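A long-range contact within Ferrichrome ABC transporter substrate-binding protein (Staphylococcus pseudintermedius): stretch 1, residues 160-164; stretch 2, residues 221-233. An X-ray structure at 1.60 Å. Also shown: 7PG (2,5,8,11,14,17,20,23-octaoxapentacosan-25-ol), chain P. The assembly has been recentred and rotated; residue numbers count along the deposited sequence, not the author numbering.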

# COMPACT_ATOMS: atom_id res chain seq x y z
N ILE A 160 2.76 11.73 -7.10
CA ILE A 160 2.98 11.51 -5.68
C ILE A 160 4.46 11.51 -5.40
O ILE A 160 5.20 10.65 -5.90
CB ILE A 160 2.39 10.16 -5.17
CG1 ILE A 160 0.93 9.99 -5.59
CG2 ILE A 160 2.50 10.09 -3.65
CD1 ILE A 160 0.46 8.56 -5.52
N PHE A 161 4.90 12.49 -4.62
CA PHE A 161 6.23 12.48 -4.04
C PHE A 161 6.17 12.04 -2.58
O PHE A 161 5.18 12.31 -1.88
CB PHE A 161 6.89 13.85 -4.13
CG PHE A 161 7.20 14.30 -5.55
CD1 PHE A 161 8.03 13.55 -6.39
CD2 PHE A 161 6.69 15.50 -6.02
CE1 PHE A 161 8.31 14.01 -7.69
CE2 PHE A 161 6.97 15.95 -7.30
CZ PHE A 161 7.79 15.21 -8.13
N GLU A 162 7.20 11.35 -2.11
CA GLU A 162 7.36 11.15 -0.67
C GLU A 162 8.71 11.68 -0.21
O GLU A 162 9.74 11.38 -0.80
CB GLU A 162 7.24 9.68 -0.27
CG GLU A 162 7.55 9.44 1.21
CD GLU A 162 7.22 8.04 1.69
OE1 GLU A 162 6.91 7.16 0.85
OE2 GLU A 162 7.27 7.83 2.92
N ASP A 163 8.65 12.47 0.86
CA ASP A 163 9.80 12.99 1.59
C ASP A 163 10.14 11.99 2.70
O ASP A 163 9.38 11.83 3.66
CB ASP A 163 9.46 14.40 2.11
CG ASP A 163 10.41 14.90 3.20
OD1 ASP A 163 11.64 14.78 3.04
OD2 ASP A 163 9.91 15.46 4.21
N PHE A 164 11.26 11.28 2.56
CA PHE A 164 11.62 10.25 3.52
C PHE A 164 13.13 10.17 3.67
O PHE A 164 13.84 10.00 2.68
CB PHE A 164 11.07 8.89 3.10
CG PHE A 164 11.42 7.79 4.05
CD1 PHE A 164 10.69 7.59 5.20
CD2 PHE A 164 12.51 6.96 3.80
CE1 PHE A 164 11.02 6.60 6.09
CE2 PHE A 164 12.85 5.95 4.69
CZ PHE A 164 12.10 5.77 5.83
C2 7PG P . 7.12 1.37 4.79
O1 7PG P . 7.65 2.59 5.25
C3 7PG P . 8.11 3.42 4.23
C4 7PG P . 9.62 3.33 4.12
O2 7PG P . 10.14 4.40 3.38
C5 7PG P . 9.56 4.57 2.12
C6 7PG P . 10.59 5.03 1.08
O3 7PG P . 10.27 4.46 -0.16
C7 7PG P . 10.77 3.18 -0.41
C8 7PG P . 10.08 2.60 -1.65
O4 7PG P . 10.42 1.26 -1.89
C9 7PG P . 10.12 0.39 -0.84
C10 7PG P . 9.85 -1.05 -1.30
O5 7PG P . 8.92 -1.59 -0.39
C11 7PG P . 8.27 -2.78 -0.74
C12 7PG P . 6.97 -2.89 0.05
O6 7PG P . 5.87 -2.92 -0.83
C13 7PG P . 5.16 -1.72 -1.03
C14 7PG P . 4.40 -1.34 0.23
O7 7PG P . 3.13 -0.90 -0.13
C15 7PG P . 2.13 -1.11 0.83
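Stretch 2 (221-233) TAKAKDAAQPEFQ

The most unusual feature of this contact is how much of it is gathered around one acidic side chain that finds no basic partner across the interface. Asp-163, the most extensively covered residue of either stretch, points its CA-to-CB bond toward stretch 2, yet its carboxylate is satisfied by water. One water lies 2.8 Å from Asp-163 OD2 and 2.7 Å from Ala-228 O, linking the two; a second donates to Asp-163 O (2.9 Å) and Asp-163 OD2 (3.1 Å) while accepting from Ala-224 N (2.9 Å); a third donates to Asp-163 OD1 (3.0 Å) and accepts a weak bond from Glu-231 N (3.4 Å).

The example illustrates a general principle: a strand pair fixes the register, and the chain that follows can then fold back over the same neighbour. Residues 221-223 are extended and run alongside strand 160-164 in the parallel sense, with 25° between their directions, a signed crossing angle of -25°, and axes approaching to 4.5 Å. Phe-161 pairs with Thr-221 (CA to CA 4.8 Å) and Glu-162 with Ala-222 (CA to CA 4.5 Å). As is usual for parallel strands, one residue bonds to two on its neighbour: Ala-222 N donates to Phe-161 O at 2.7 Å, nearly straight, and Asp-163 N donates to Ala-222 O at 2.9 Å. The same carbonyls also receive CA-H...O contacts, from Thr-221 CA to Phe-161 O (3.3 Å) and from Glu-162 CA to Ala-222 O (3.2 Å).

Beyond Lys-223 the chain leaves the sheet through a type I turn from Ala-224 to Ala-227, closed by Ala-227 N donating to Ala-224 O at 3.2 Å. The lysine side chain begins sideways but leads away from stretch 1, and Lys-223 NZ binds the turn carbonyls Ala-224 O (2.9 Å) and Ala-227 O (2.8 Å), which hold the amino group at the turn.

The returning segment brings Pro-230 and Phe-232 toward stretch 1. Pro-230 CG lies 3.5 Å from Asp-163 OD2, while the edge of the Phe-232 ring meets the aspartate's aliphatic carbon, with Phe-232 CE2 to Asp-163 CB at 4.3 Å. Phe-232 also reaches Phe-161, on the sheet face shared with Thr-221: Phe-232 CZ is 3.9 Å from Phe-161 CB, and the two rings meet obliquely, their planes at 66°. On the face carrying Glu-162 and Ala-222, Glu-162 CB and Ala-222 CB are 4.1 Å apart.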

# COMPACT_ATOMS: atom_id res chain seq x y z
N THR A 221 2.43 15.48 -1.79
CA THR A 221 3.63 15.13 -1.05
C THR A 221 3.29 14.38 0.24
O THR A 221 2.64 14.90 1.14
CB THR A 221 4.47 16.37 -0.71
OG1 THR A 221 4.88 16.98 -1.93
CG2 THR A 221 5.71 16.00 0.13
N ALA A 222 3.74 13.13 0.30
CA ALA A 222 3.61 12.32 1.50
C ALA A 222 4.80 12.57 2.39
O ALA A 222 5.94 12.42 1.95
CB ALA A 222 3.52 10.86 1.14
N LYS A 223 4.54 12.99 3.62
CA LYS A 223 5.61 13.29 4.57
C LYS A 223 5.16 13.03 5.99
O LYS A 223 3.96 12.93 6.28
CB LYS A 223 6.08 14.74 4.43
CG LYS A 223 4.99 15.77 4.74
CD LYS A 223 5.53 17.20 4.64
CE LYS A 223 6.46 17.54 5.81
NZ LYS A 223 5.72 17.68 7.09
N ALA A 224 6.13 12.91 6.88
CA ALA A 224 5.82 12.77 8.30
C ALA A 224 5.22 14.05 8.84
O ALA A 224 5.64 15.15 8.51
CB ALA A 224 7.05 12.39 9.08
N LYS A 225 4.24 13.89 9.72
CA LYS A 225 3.56 15.03 10.32
C LYS A 225 4.55 15.92 11.08
O LYS A 225 4.42 17.14 11.08
CB LYS A 225 2.44 14.54 11.24
CG LYS A 225 1.18 15.37 11.20
CD LYS A 225 0.03 14.59 11.83
CE LYS A 225 -1.27 15.38 11.88
NZ LYS A 225 -2.40 14.52 12.34
N ASP A 226 5.55 15.30 11.71
CA ASP A 226 6.49 16.04 12.56
C ASP A 226 7.73 16.55 11.81
O ASP A 226 8.62 17.17 12.41
CB ASP A 226 6.92 15.18 13.76
CG ASP A 226 7.79 13.98 13.36
OD1 ASP A 226 7.79 13.60 12.17
OD2 ASP A 226 8.47 13.42 14.25
N ALA A 227 7.80 16.30 10.51
CA ALA A 227 8.89 16.80 9.69
C ALA A 227 8.65 18.25 9.27
O ALA A 227 7.51 18.65 9.01
CB ALA A 227 9.06 15.92 8.46
N ALA A 228 9.72 19.04 9.20
CA ALA A 228 9.63 20.39 8.66
C ALA A 228 9.35 20.32 7.17
O ALA A 228 9.48 19.25 6.57
CB ALA A 228 10.92 21.16 8.90
N GLN A 229 8.95 21.44 6.58
CA GLN A 229 8.71 21.47 5.13
C GLN A 229 9.87 20.83 4.36
O GLN A 229 11.02 21.14 4.63
CB GLN A 229 8.53 22.90 4.64
CG GLN A 229 8.21 22.98 3.16
CD GLN A 229 8.00 24.40 2.69
OE1 GLN A 229 8.60 25.33 3.22
NE2 GLN A 229 7.14 24.57 1.69
N PRO A 230 9.56 19.96 3.38
CA PRO A 230 10.64 19.37 2.58
C PRO A 230 11.41 20.41 1.79
O PRO A 230 10.84 21.41 1.32
CB PRO A 230 9.89 18.41 1.64
CG PRO A 230 8.63 18.13 2.31
CD PRO A 230 8.26 19.41 2.98
N GLU A 231 12.71 20.18 1.65
CA GLU A 231 13.56 21.14 0.99
C GLU A 231 13.11 21.39 -0.46
O GLU A 231 13.21 22.52 -0.95
CB GLU A 231 15.02 20.66 1.03
CG GLU A 231 15.54 20.37 2.43
CD GLU A 231 15.46 21.58 3.38
OE1 GLU A 231 15.48 22.74 2.89
OE2 GLU A 231 15.36 21.36 4.61
N PHE A 232 12.58 20.36 -1.12
CA PHE A 232 12.25 20.47 -2.54
C PHE A 232 11.02 21.34 -2.79
O PHE A 232 10.75 21.71 -3.93
CB PHE A 232 12.09 19.09 -3.19
CG PHE A 232 10.83 18.33 -2.81
CD1 PHE A 232 9.63 18.61 -3.44
CD2 PHE A 232 10.88 17.29 -1.89
CE1 PHE A 232 8.47 17.91 -3.11
CE2 PHE A 232 9.73 16.56 -1.57
CZ PHE A 232 8.52 16.88 -2.19
N GLN A 233 10.29 21.70 -1.73
CA GLN A 233 9.15 22.60 -1.89
C GLN A 233 9.52 24.09 -1.76
O GLN A 233 8.66 24.96 -1.86
CB GLN A 233 8.06 22.25 -0.88
CG GLN A 233 7.43 20.87 -1.09
CD GLN A 233 6.28 20.65 -0.14
OE1 GLN A 233 6.05 21.46 0.76
NE2 GLN A 233 5.54 19.56 -0.34
O HOH W 1 8.89 13.22 6.11
O HOH W 2 11.22 17.34 5.81
O HOH W 3 13.34 17.27 3.36